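Local coordinates for protein major allergen Alt a 1 (Alternaria alternata, PDB 3V0R) that may bind plant thaumatin-like proteins and inhibit their beta-glucanase activity, and forms a disulfide-linked homodimer of beta-barrels, at residues 15-20 against 121-126; 81-86 against 95-100; 102-107 against 114-119. All coordinates share one frame; numbering follows the deposited sequence. Where two conformers were deposited one is given.

Contact 1 (15-20 against 121-126); sequences VWKISE and DAYITL. With 8AC (8-aminooctanoic acid), chain L; SO4 (sulfate ion), chain B.
In the beta-barrel of this allergen, strand 15-25 and the last strand, 114-128, run antiparallel, and Trp-16 and Leu-126, which meet between them, belong to the pocket holding 8-aminooctanoic acid. The Leu-126 methyl CD1 sits over one face of the Trp-16 indole, 3.6 Å from the centroid of its six-membered ring and 12° off the normal, a CH-pi contact displaced toward the rim. Both also touch the carboxyl group of the ligand: OAC lies near the plane of the indole at its edge, 3.7 Å from Trp-16 CZ2, while OAB approaches Leu-126 CD1. Ile-124 CD1 lies obliquely beside the same indole, 3.9 Å from Trp-16 CE3. Its CG1 stands between the backbone N and the carbonyl carbon (chi1 54°), and its CG2 is left to meet Ile-18 CG1. On this face Ile-124 and Ile-18 also reach Ala-98 and Leu-100 of strand 93-106.

Two hydrogen-bonded pairs, Trp-16 with Ile-124 and Ile-18 with Ala-122, hold the backbones together; Ile-18 N to Ala-122 O measures 2.8 Å.

The other face carries Val-15, Lys-17 and Tyr-123. Lys-17 has CG anti to the backbone N (chi1 -179°), and its methylenes lie side by side with the Tyr-123 ring, pointing the same way, with CD 3.5 Å from Tyr-123 OH. Past the tyrosine, Lys-17 NZ is hydrogen-bonded to Asn-109 OD1 of the second subunit and to O1 of a sulfate, probably from the crystallisation liquor. Asp-121 OD2 stays 4.2 Å from Lys-17 NZ, too far for a salt bridge, though the opposite charges probably attract. Asp-121 OD1 accepts from a water oxygen at 2.8 Å, and that water accepts from Glu-20 N.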
loop_
_atom_site.group_PDB
_atom_site.type_symbol
_atom_site.label_atom_id
_atom_site.label_comp_id
_atom_site.label_asym_id
_atom_site.label_seq_id
_atom_site.Cartn_x
_atom_site.Cartn_y
_atom_site.Cartn_z
ATOM N N VAL A 15 -19.767 17.659 -4.477
ATOM C CA VAL A 15 -18.611 18.536 -4.641
ATOM C C VAL A 15 -17.464 18.129 -3.733
ATOM O O VAL A 15 -17.631 17.987 -2.494
ATOM C CB VAL A 15 -19.034 19.993 -4.345
ATOM C CG1 VAL A 15 -17.814 20.934 -4.511
ATOM C CG2 VAL A 15 -20.168 20.409 -5.292
ATOM N N TRP A 16 -16.313 17.852 -4.337
ATOM C CA TRP A 16 -15.111 17.420 -3.638
ATOM C C TRP A 16 -14.003 18.392 -3.837
ATOM O O TRP A 16 -13.951 19.052 -4.899
ATOM C CB TRP A 16 -14.677 16.045 -4.093
ATOM C CG TRP A 16 -15.610 14.916 -3.800
ATOM C CD1 TRP A 16 -16.698 14.898 -2.967
ATOM C CD2 TRP A 16 -15.544 13.552 -4.352
ATOM N NE1 TRP A 16 -17.275 13.657 -2.959
ATOM C CE2 TRP A 16 -16.600 12.824 -3.783
ATOM C CE3 TRP A 16 -14.715 12.930 -5.265
ATOM C CZ2 TRP A 16 -16.835 11.491 -4.095
ATOM C CZ3 TRP A 16 -14.932 11.603 -5.553
ATOM C CH2 TRP A 16 -16.012 10.914 -5.016
ATOM N N LYS A 17 -13.066 18.475 -2.879
ATOM C CA LYS A 17 -11.930 19.396 -2.964
ATOM C C LYS A 17 -10.732 18.601 -3.392
ATOM O O LYS A 17 -10.513 17.494 -2.859
ATOM C CB LYS A 17 -11.667 19.943 -1.566
ATOM C CG LYS A 17 -10.517 20.936 -1.510
ATOM C CD LYS A 17 -10.393 21.503 -0.087
ATOM C CE LYS A 17 -9.447 20.625 0.718
ATOM N NZ LYS A 17 -9.139 21.208 2.074
ATOM N N ILE A 18 -9.957 19.147 -4.336
ATOM C CA ILE A 18 -8.754 18.546 -4.838
ATOM C C ILE A 18 -7.621 19.455 -4.354
ATOM O O ILE A 18 -7.660 20.680 -4.458
ATOM C CB ILE A 18 -8.684 18.431 -6.374
ATOM C CG1 ILE A 18 -9.963 17.815 -6.920
ATOM C CG2 ILE A 18 -7.387 17.684 -6.782
ATOM C CD1 ILE A 18 -10.171 16.330 -6.628
ATOM N N SER A 19 -6.619 18.852 -3.767
ATOM C CA SER A 19 -5.492 19.600 -3.203
ATOM C C SER A 19 -4.201 18.755 -3.241
ATOM O O SER A 19 -4.207 17.534 -3.521
ATOM C CB SER A 19 -5.753 20.019 -1.735
ATOM O OG SER A 19 -5.955 18.866 -0.945
ATOM N N GLU A 20 -3.098 19.430 -2.938
ATOM C CA GLU A 20 -1.750 18.773 -2.910
ATOM C C GLU A 20 -1.405 17.955 -4.167
ATOM O O GLU A 20 -0.863 16.839 -4.160
ATOM C CB GLU A 20 -1.531 18.035 -1.566
ATOM C CG GLU A 20 -2.092 18.652 -0.244
ATOM C CD GLU A 20 -2.041 20.226 0.027
ATOM O OE1 GLU A 20 -3.055 20.600 0.608
ATOM O OE2 GLU A 20 -1.073 21.089 -0.197
ATOM N N ASP A 121 -6.066 24.993 -4.568
ATOM C CA ASP A 121 -7.035 23.912 -4.530
ATOM C C ASP A 121 -7.994 24.071 -5.714
ATOM O O ASP A 121 -8.067 25.150 -6.282
ATOM C CB ASP A 121 -7.852 23.998 -3.255
ATOM C CG ASP A 121 -7.070 23.625 -2.007
ATOM O OD1 ASP A 121 -5.949 23.190 -2.040
ATOM O OD2 ASP A 121 -7.658 23.769 -0.926
ATOM N N ALA A 122 -8.704 23.004 -6.077
ATOM C CA ALA A 122 -9.744 23.020 -7.106
ATOM C C ALA A 122 -10.935 22.257 -6.543
ATOM O O ALA A 122 -10.773 21.409 -5.695
ATOM C CB ALA A 122 -9.265 22.325 -8.411
ATOM N N TYR A 123 -12.127 22.559 -7.035
ATOM C CA TYR A 123 -13.337 21.907 -6.611
ATOM C C TYR A 123 -13.971 21.217 -7.787
ATOM O O TYR A 123 -14.057 21.802 -8.897
ATOM C CB TYR A 123 -14.226 22.926 -5.989
ATOM C CG TYR A 123 -13.720 23.370 -4.658
ATOM C CD1 TYR A 123 -12.769 24.384 -4.547
ATOM C CD2 TYR A 123 -14.127 22.723 -3.482
ATOM C CE1 TYR A 123 -12.221 24.703 -3.282
ATOM C CE2 TYR A 123 -13.649 23.085 -2.243
ATOM C CZ TYR A 123 -12.709 24.064 -2.144
ATOM O OH TYR A 123 -12.252 24.374 -0.922
ATOM N N ILE A 124 -14.391 19.979 -7.636
ATOM C CA ILE A 124 -14.974 19.270 -8.774
ATOM C C ILE A 124 -16.459 19.015 -8.419
ATOM O O ILE A 124 -16.798 18.786 -7.228
ATOM C CB ILE A 124 -14.252 17.910 -9.071
ATOM C CG1 ILE A 124 -14.133 16.938 -7.897
ATOM C CG2 ILE A 124 -12.869 18.120 -9.669
ATOM C CD1 ILE A 124 -15.292 15.910 -7.776
ATOM N N THR A 125 -17.303 18.946 -9.432
ATOM C CA THR A 125 -18.717 18.556 -9.281
ATOM C C THR A 125 -18.955 17.258 -10.048
ATOM O O THR A 125 -18.712 17.125 -11.270
ATOM C CB THR A 125 -19.708 19.687 -9.740
ATOM O OG1 THR A 125 -19.479 20.882 -9.007
ATOM C CG2 THR A 125 -21.241 19.235 -9.541
ATOM N N LEU A 126 -19.435 16.241 -9.339
ATOM C CA LEU A 126 -19.784 14.977 -9.945
ATOM C C LEU A 126 -21.173 15.029 -10.569
ATOM O O LEU A 126 -22.156 15.324 -9.898
ATOM C CB LEU A 126 -19.665 13.846 -8.907
ATOM C CG LEU A 126 -18.284 13.561 -8.349
ATOM C CD1 LEU A 126 -18.442 12.911 -6.984
ATOM C CD2 LEU A 126 -17.553 12.625 -9.309
HETATM N NAA 8AC L . -28.804 11.997 0.299
HETATM O OAB 8AC L . -20.482 10.489 -5.417
HETATM O OAC 8AC L . -19.824 9.285 -3.775
HETATM C CAD 8AC L . -27.499 11.356 0.086
HETATM C CAE 8AC L . -26.589 12.335 -0.624
HETATM C CAF 8AC L . -25.124 12.054 -0.353
HETATM C CAG 8AC L . -24.551 11.351 -1.592
HETATM C CAH 8AC L . -23.127 11.706 -1.819
HETATM C CAI 8AC L . -22.517 10.724 -2.861
HETATM C CAJ 8AC L . -21.194 11.260 -3.357
HETATM C CAK 8AC L . -20.451 10.233 -4.236
HETATM S S SO4 B . -7.069 19.299 4.630
HETATM O O1 SO4 B . -7.373 18.972 3.194
HETATM O O2 SO4 B . -7.199 20.777 4.800
HETATM O O3 SO4 B . -8.047 18.578 5.506
HETATM O O4 SO4 B . -5.689 18.937 5.071
HETATM O O HOH W 1 -3.457 22.572 -3.251
#

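Contact 2 (81-86 against 95-100); sequences GLLLKQ and VATATL. With 8AC (8-aminooctanoic acid), chain L.
Leu-82 and Leu-84 pair with Ala-98 and Ala-96 through four backbone hydrogen bonds, two to each pair. Those given by the leucines are shorter and straighter, Leu-84 N reaching Ala-96 O at 2.9 Å; the return bond from Ala-96 N to Leu-84 O is more bent, 140° at the hydrogen. Alpha carbons of Gly-81, Leu-83, Val-95 and Thr-97 also approach carbonyl oxygens, as Thr-97 CA does Leu-82 O at 3.2 Å.

Apolar contacts divide between the two faces. On one, Leu-83 CD1 rests against Thr-97 CG2 at 3.7 Å and against Val-95 CB. On the other, Leu-100 CD1 comes 4.1 Å from Leu-82 CB, and Phe-73 of the neighbouring strand 72-76 adds to the packing around Leu-82 and Leu-84.

The ligand is met by Gln-86 at the end of 81-86. Its CG is anti to the backbone N (chi1 -172°) and the chain runs extended beyond, where Gln-86 NE2 donates to OAC of 8-aminooctanoic acid at 3.0 Å. The whole is an antiparallel beta hairpin of the barrel, with Gln-86 of the ligand pocket at one end.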
loop_
_atom_site.group_PDB
_atom_site.type_symbol
_atom_site.label_atom_id
_atom_site.label_comp_id
_atom_site.label_asym_id
_atom_site.label_seq_id
_atom_site.Cartn_x
_atom_site.Cartn_y
_atom_site.Cartn_z
ATOM N N GLY A 81 -5.556 19.172 -16.938
ATOM C CA GLY A 81 -6.932 18.859 -16.755
ATOM C C GLY A 81 -7.162 17.486 -16.187
ATOM O O GLY A 81 -6.631 16.519 -16.685
ATOM N N LEU A 82 -7.891 17.426 -15.117
ATOM C CA LEU A 82 -8.248 16.196 -14.455
ATOM C C LEU A 82 -9.662 15.755 -14.808
ATOM O O LEU A 82 -10.562 16.575 -14.834
ATOM C CB LEU A 82 -8.231 16.429 -12.937
ATOM C CG LEU A 82 -8.718 15.293 -12.048
ATOM C CD1 LEU A 82 -7.788 14.101 -12.051
ATOM C CD2 LEU A 82 -8.918 15.720 -10.591
ATOM N N LEU A 83 -9.844 14.458 -14.996
ATOM C CA LEU A 83 -11.150 13.836 -15.160
ATOM C C LEU A 83 -11.247 12.668 -14.174
ATOM O O LEU A 83 -10.341 11.885 -14.044
ATOM C CB LEU A 83 -11.249 13.290 -16.586
ATOM C CG LEU A 83 -12.425 12.420 -16.944
ATOM C CD1 LEU A 83 -13.716 13.155 -16.794
ATOM C CD2 LEU A 83 -12.339 11.852 -18.397
ATOM N N LEU A 84 -12.325 12.647 -13.404
ATOM C CA LEU A 84 -12.633 11.545 -12.473
ATOM C C LEU A 84 -13.851 10.796 -12.950
ATOM O O LEU A 84 -14.739 11.391 -13.537
ATOM C CB LEU A 84 -12.912 12.107 -11.082
ATOM C CG LEU A 84 -11.812 12.872 -10.372
ATOM C CD1 LEU A 84 -12.339 13.561 -9.092
ATOM C CD2 LEU A 84 -10.688 11.866 -10.003
ATOM N N LYS A 85 -13.940 9.508 -12.643
ATOM C CA LYS A 85 -15.073 8.720 -12.935
ATOM C C LYS A 85 -15.397 7.793 -11.791
ATOM O O LYS A 85 -14.501 7.155 -11.234
ATOM C CB LYS A 85 -14.795 7.905 -14.171
ATOM C CG LYS A 85 -15.888 6.954 -14.531
ATOM C CD LYS A 85 -15.602 6.155 -15.791
ATOM C CE LYS A 85 -14.511 5.128 -15.577
ATOM N NZ LYS A 85 -14.345 4.222 -16.770
ATOM N N GLN A 86 -16.668 7.711 -11.444
ATOM C CA GLN A 86 -17.162 6.846 -10.374
ATOM C C GLN A 86 -18.393 6.067 -10.925
ATOM O O GLN A 86 -19.452 6.662 -11.204
ATOM C CB GLN A 86 -17.632 7.753 -9.192
ATOM C CG GLN A 86 -17.992 6.981 -7.898
ATOM C CD GLN A 86 -18.690 7.793 -6.843
ATOM O OE1 GLN A 86 -19.002 8.985 -7.011
ATOM N NE2 GLN A 86 -19.006 7.139 -5.736
ATOM N N VAL A 95 -19.063 11.608 -13.665
ATOM C CA VAL A 95 -17.797 12.140 -14.099
ATOM C C VAL A 95 -17.629 13.527 -13.573
ATOM O O VAL A 95 -18.605 14.140 -13.111
ATOM C CB VAL A 95 -17.559 12.118 -15.621
ATOM C CG1 VAL A 95 -17.576 10.708 -16.165
ATOM C CG2 VAL A 95 -18.605 12.977 -16.350
ATOM N N ALA A 96 -16.383 14.026 -13.513
ATOM C CA ALA A 96 -16.145 15.340 -13.016
ATOM C C ALA A 96 -14.836 15.858 -13.573
ATOM O O ALA A 96 -13.900 15.057 -13.763
ATOM C CB ALA A 96 -16.065 15.397 -11.464
ATOM N N THR A 97 -14.734 17.171 -13.751
ATOM C CA THR A 97 -13.498 17.714 -14.285
ATOM C C THR A 97 -13.024 18.917 -13.546
ATOM O O THR A 97 -13.789 19.634 -12.936
ATOM C CB THR A 97 -13.593 18.088 -15.819
ATOM O OG1 THR A 97 -14.497 19.194 -16.006
ATOM C CG2 THR A 97 -13.987 16.880 -16.715
ATOM N N ALA A 98 -11.711 19.184 -13.688
ATOM C CA ALA A 98 -11.111 20.411 -13.192
ATOM C C ALA A 98 -9.781 20.697 -13.812
ATOM O O ALA A 98 -9.193 19.838 -14.441
ATOM C CB ALA A 98 -10.929 20.312 -11.644
ATOM N N THR A 99 -9.286 21.896 -13.612
ATOM C CA THR A 99 -7.924 22.277 -13.881
ATOM C C THR A 99 -7.207 22.247 -12.537
ATOM O O THR A 99 -7.743 22.766 -11.537
ATOM C CB THR A 99 -7.817 23.724 -14.484
ATOM O OG1 THR A 99 -8.448 23.768 -15.786
ATOM C CG2 THR A 99 -6.356 24.107 -14.665
ATOM N N LEU A 100 -6.001 21.683 -12.505
ATOM C CA LEU A 100 -5.210 21.652 -11.238
ATOM C C LEU A 100 -3.976 22.526 -11.471
ATOM O O LEU A 100 -2.983 22.083 -11.989
ATOM C CB LEU A 100 -4.816 20.229 -10.915
ATOM C CG LEU A 100 -5.867 19.163 -10.895
ATOM C CD1 LEU A 100 -5.333 17.856 -10.354
ATOM C CD2 LEU A 100 -7.095 19.568 -10.037
HETATM N NAA 8AC L . -28.804 11.997 0.299
HETATM O OAB 8AC L . -20.482 10.489 -5.417
HETATM O OAC 8AC L . -19.824 9.285 -3.775
HETATM C CAD 8AC L . -27.499 11.356 0.086
HETATM C CAE 8AC L . -26.589 12.335 -0.624
HETATM C CAF 8AC L . -25.124 12.054 -0.353
HETATM C CAG 8AC L . -24.551 11.351 -1.592
HETATM C CAH 8AC L . -23.127 11.706 -1.819
HETATM C CAI 8AC L . -22.517 10.724 -2.861
HETATM C CAJ 8AC L . -21.194 11.260 -3.357
HETATM C CAK 8AC L . -20.451 10.233 -4.236
#

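Contact 3 (102-107 against 114-119); sequences NYCRAG and FVCQGV
Cys-104 and Cys-116 bridge the two strands where their backbones come closest, with CA atoms 3.9 Å apart in a non-hydrogen-bonded antiparallel pair. Both SG atoms stand anti to their own carbonyl carbons, and the bond between Cys-104 SG and Cys-116 SG, 2.1 Å long with a torsion of 101°, forms a ridge on this face of the hairpin. Side chains flank the ridge at both ends. Asn-102 sets OD1 3.6 Å from Cys-116 CB, its CG lying between the backbone N and the carbonyl carbon (chi1 65°); its ND2 is hydrogen-bonded to the backbone O of Leu-100. Toward the turn, the Phe-114 ring swings across to the opposing backbone, bringing CD1 to 3.4 Å from Arg-105 C and close to Ala-106 N. The Arg-105 N atom lies in the ring plane, at its edge.

At the end away from the turn, Val-119 CG1 fits against Tyr-103 CB at 3.8 Å, although the phenol ring beyond leads away from the contact.

Between the ends, Tyr-103 with Gln-117 and Arg-105 with Val-115 form the hydrogen-bonded pairs, the bond from Val-115 N to Arg-105 O being nearly straight at 171°. The face opposite the disulfide, lined by Tyr-103, Arg-105, Val-115 and Gln-117, turns to the second subunit: Arg-105 packs on Gln-117 of that subunit, and Gln-117 NE2 gives a weak hydrogen bond to Val-115 O of the same neighbour. The contact is thus a beta hairpin cross-linked by a disulfide, with one face against the second subunit of the barrel protein.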
loop_
_atom_site.group_PDB
_atom_site.type_symbol
_atom_site.label_atom_id
_atom_site.label_comp_id
_atom_site.label_asym_id
_atom_site.label_seq_id
_atom_site.Cartn_x
_atom_site.Cartn_y
_atom_site.Cartn_z
ATOM N N ASN A 102 -0.581 24.289 -11.287
ATOM C CA ASN A 102 0.641 23.871 -10.637
ATOM C C ASN A 102 1.887 24.582 -11.162
ATOM O O ASN A 102 1.836 25.228 -12.223
ATOM C CB ASN A 102 0.738 22.367 -10.783
ATOM C CG ASN A 102 0.899 21.930 -12.220
ATOM O OD1 ASN A 102 2.001 21.877 -12.708
ATOM N ND2 ASN A 102 -0.201 21.713 -12.923
ATOM N N TYR A 103 2.976 24.501 -10.416
ATOM C CA TYR A 103 4.242 25.094 -10.804
ATOM C C TYR A 103 5.323 24.024 -10.825
ATOM O O TYR A 103 5.395 23.220 -9.844
ATOM C CB TYR A 103 4.593 26.175 -9.780
ATOM C CG TYR A 103 5.865 26.884 -10.126
ATOM C CD1 TYR A 103 5.932 27.707 -11.243
ATOM C CD2 TYR A 103 7.009 26.716 -9.359
ATOM C CE1 TYR A 103 7.126 28.360 -11.593
ATOM C CE2 TYR A 103 8.203 27.364 -9.684
ATOM C CZ TYR A 103 8.245 28.177 -10.801
ATOM O OH TYR A 103 9.435 28.793 -11.123
ATOM N N CYS A 104 6.107 23.941 -11.908
ATOM C CA CYS A 104 7.188 22.983 -12.036
ATOM C C CYS A 104 8.534 23.643 -11.860
ATOM O O CYS A 104 8.783 24.752 -12.372
ATOM C CB CYS A 104 7.201 22.264 -13.422
ATOM S SG CYS A 104 5.623 21.466 -13.832
ATOM N N ARG A 105 9.440 22.967 -11.175
ATOM C CA ARG A 105 10.809 23.510 -11.011
ATOM C C ARG A 105 11.780 22.326 -11.002
ATOM O O ARG A 105 11.380 21.177 -10.674
ATOM C CB ARG A 105 10.878 24.337 -9.704
ATOM C CG ARG A 105 11.149 23.527 -8.452
ATOM C CD ARG A 105 11.161 24.363 -7.154
ATOM N NE ARG A 105 12.459 25.037 -6.834
ATOM C CZ ARG A 105 12.690 26.366 -6.714
ATOM N NH1 ARG A 105 13.929 26.773 -6.406
ATOM N NH2 ARG A 105 11.720 27.295 -6.890
ATOM N N ALA A 106 13.040 22.605 -11.307
ATOM C CA ALA A 106 14.095 21.567 -11.365
ATOM C C ALA A 106 14.135 20.753 -10.072
ATOM O O ALA A 106 14.090 21.284 -8.936
ATOM C CB ALA A 106 15.474 22.200 -11.687
ATOM N N GLY A 107 14.144 19.434 -10.221
ATOM C CA GLY A 107 14.081 18.542 -9.055
ATOM C C GLY A 107 15.423 18.053 -8.552
ATOM O O GLY A 107 15.484 17.488 -7.480
ATOM N N PHE A 114 12.074 17.588 -13.512
ATOM C CA PHE A 114 11.227 18.637 -12.970
ATOM C C PHE A 114 10.200 18.022 -12.061
ATOM O O PHE A 114 9.733 16.913 -12.319
ATOM C CB PHE A 114 10.516 19.404 -14.087
ATOM C CG PHE A 114 11.415 20.363 -14.769
ATOM C CD1 PHE A 114 11.467 21.690 -14.356
ATOM C CD2 PHE A 114 12.271 19.935 -15.758
ATOM C CE1 PHE A 114 12.370 22.570 -14.947
ATOM C CE2 PHE A 114 13.168 20.816 -16.377
ATOM C CZ PHE A 114 13.209 22.141 -15.959
ATOM N N VAL A 115 9.909 18.719 -10.975
ATOM C CA VAL A 115 8.862 18.319 -10.074
ATOM C C VAL A 115 7.838 19.461 -10.031
ATOM O O VAL A 115 8.219 20.642 -10.039
ATOM C CB VAL A 115 9.418 17.922 -8.696
ATOM C CG1 VAL A 115 10.239 16.637 -8.805
ATOM C CG2 VAL A 115 10.271 19.040 -8.110
ATOM N N CYS A 116 6.545 19.104 -10.043
ATOM C CA CYS A 116 5.434 20.021 -10.128
ATOM C C CYS A 116 4.600 19.898 -8.859
ATOM O O CYS A 116 4.399 18.787 -8.370
ATOM C CB CYS A 116 4.539 19.693 -11.365
ATOM S SG CYS A 116 5.565 19.555 -12.854
ATOM N N GLN A 117 4.162 20.999 -8.273
ATOM C CA GLN A 117 3.252 20.907 -7.183
ATOM C C GLN A 117 2.116 21.933 -7.303
ATOM O O GLN A 117 2.315 23.013 -7.906
ATOM C CB GLN A 117 4.007 21.005 -5.813
ATOM C CG GLN A 117 4.724 22.343 -5.674
ATOM C CD GLN A 117 5.643 22.516 -4.408
ATOM O OE1 GLN A 117 6.598 21.718 -4.156
ATOM N NE2 GLN A 117 5.306 23.543 -3.571
ATOM N N GLY A 118 0.941 21.553 -6.770
ATOM C CA GLY A 118 -0.248 22.379 -6.862
ATOM C C GLY A 118 0.023 23.751 -6.187
ATOM O O GLY A 118 0.788 23.840 -5.196
ATOM N N VAL A 119 -0.521 24.802 -6.788
ATOM C CA VAL A 119 -0.469 26.151 -6.218
ATOM C C VAL A 119 -1.827 26.636 -5.713
ATOM O O VAL A 119 -1.908 27.681 -5.076
ATOM C CB VAL A 119 0.157 27.162 -7.178
ATOM C CG1 VAL A 119 1.585 26.747 -7.484
ATOM C CG2 VAL A 119 -0.661 27.337 -8.449
#

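From the N terminus the chain first lays down 15-20, whose partner, 121-126, comes about a hundred residues later, so contact 1 closes a long loop. Within that span contact 2 closes the short hairpin 81-86/95-100, and contact 3 follows in series with the hairpin 102-107/114-119. Neither crosses the other. Strand 93-106 serves contacts 2 and 3 in turn, and strand 114-128 serves contacts 3 and 1, which links strands 81-87, 93-106, 114-128 and 15-25 side by side. Contacts 1 and 2 touch directly and share 8-aminooctanoic acid; contact 3, about 20 Å from contact 2 between centres, meets the second subunit, as does contact 1.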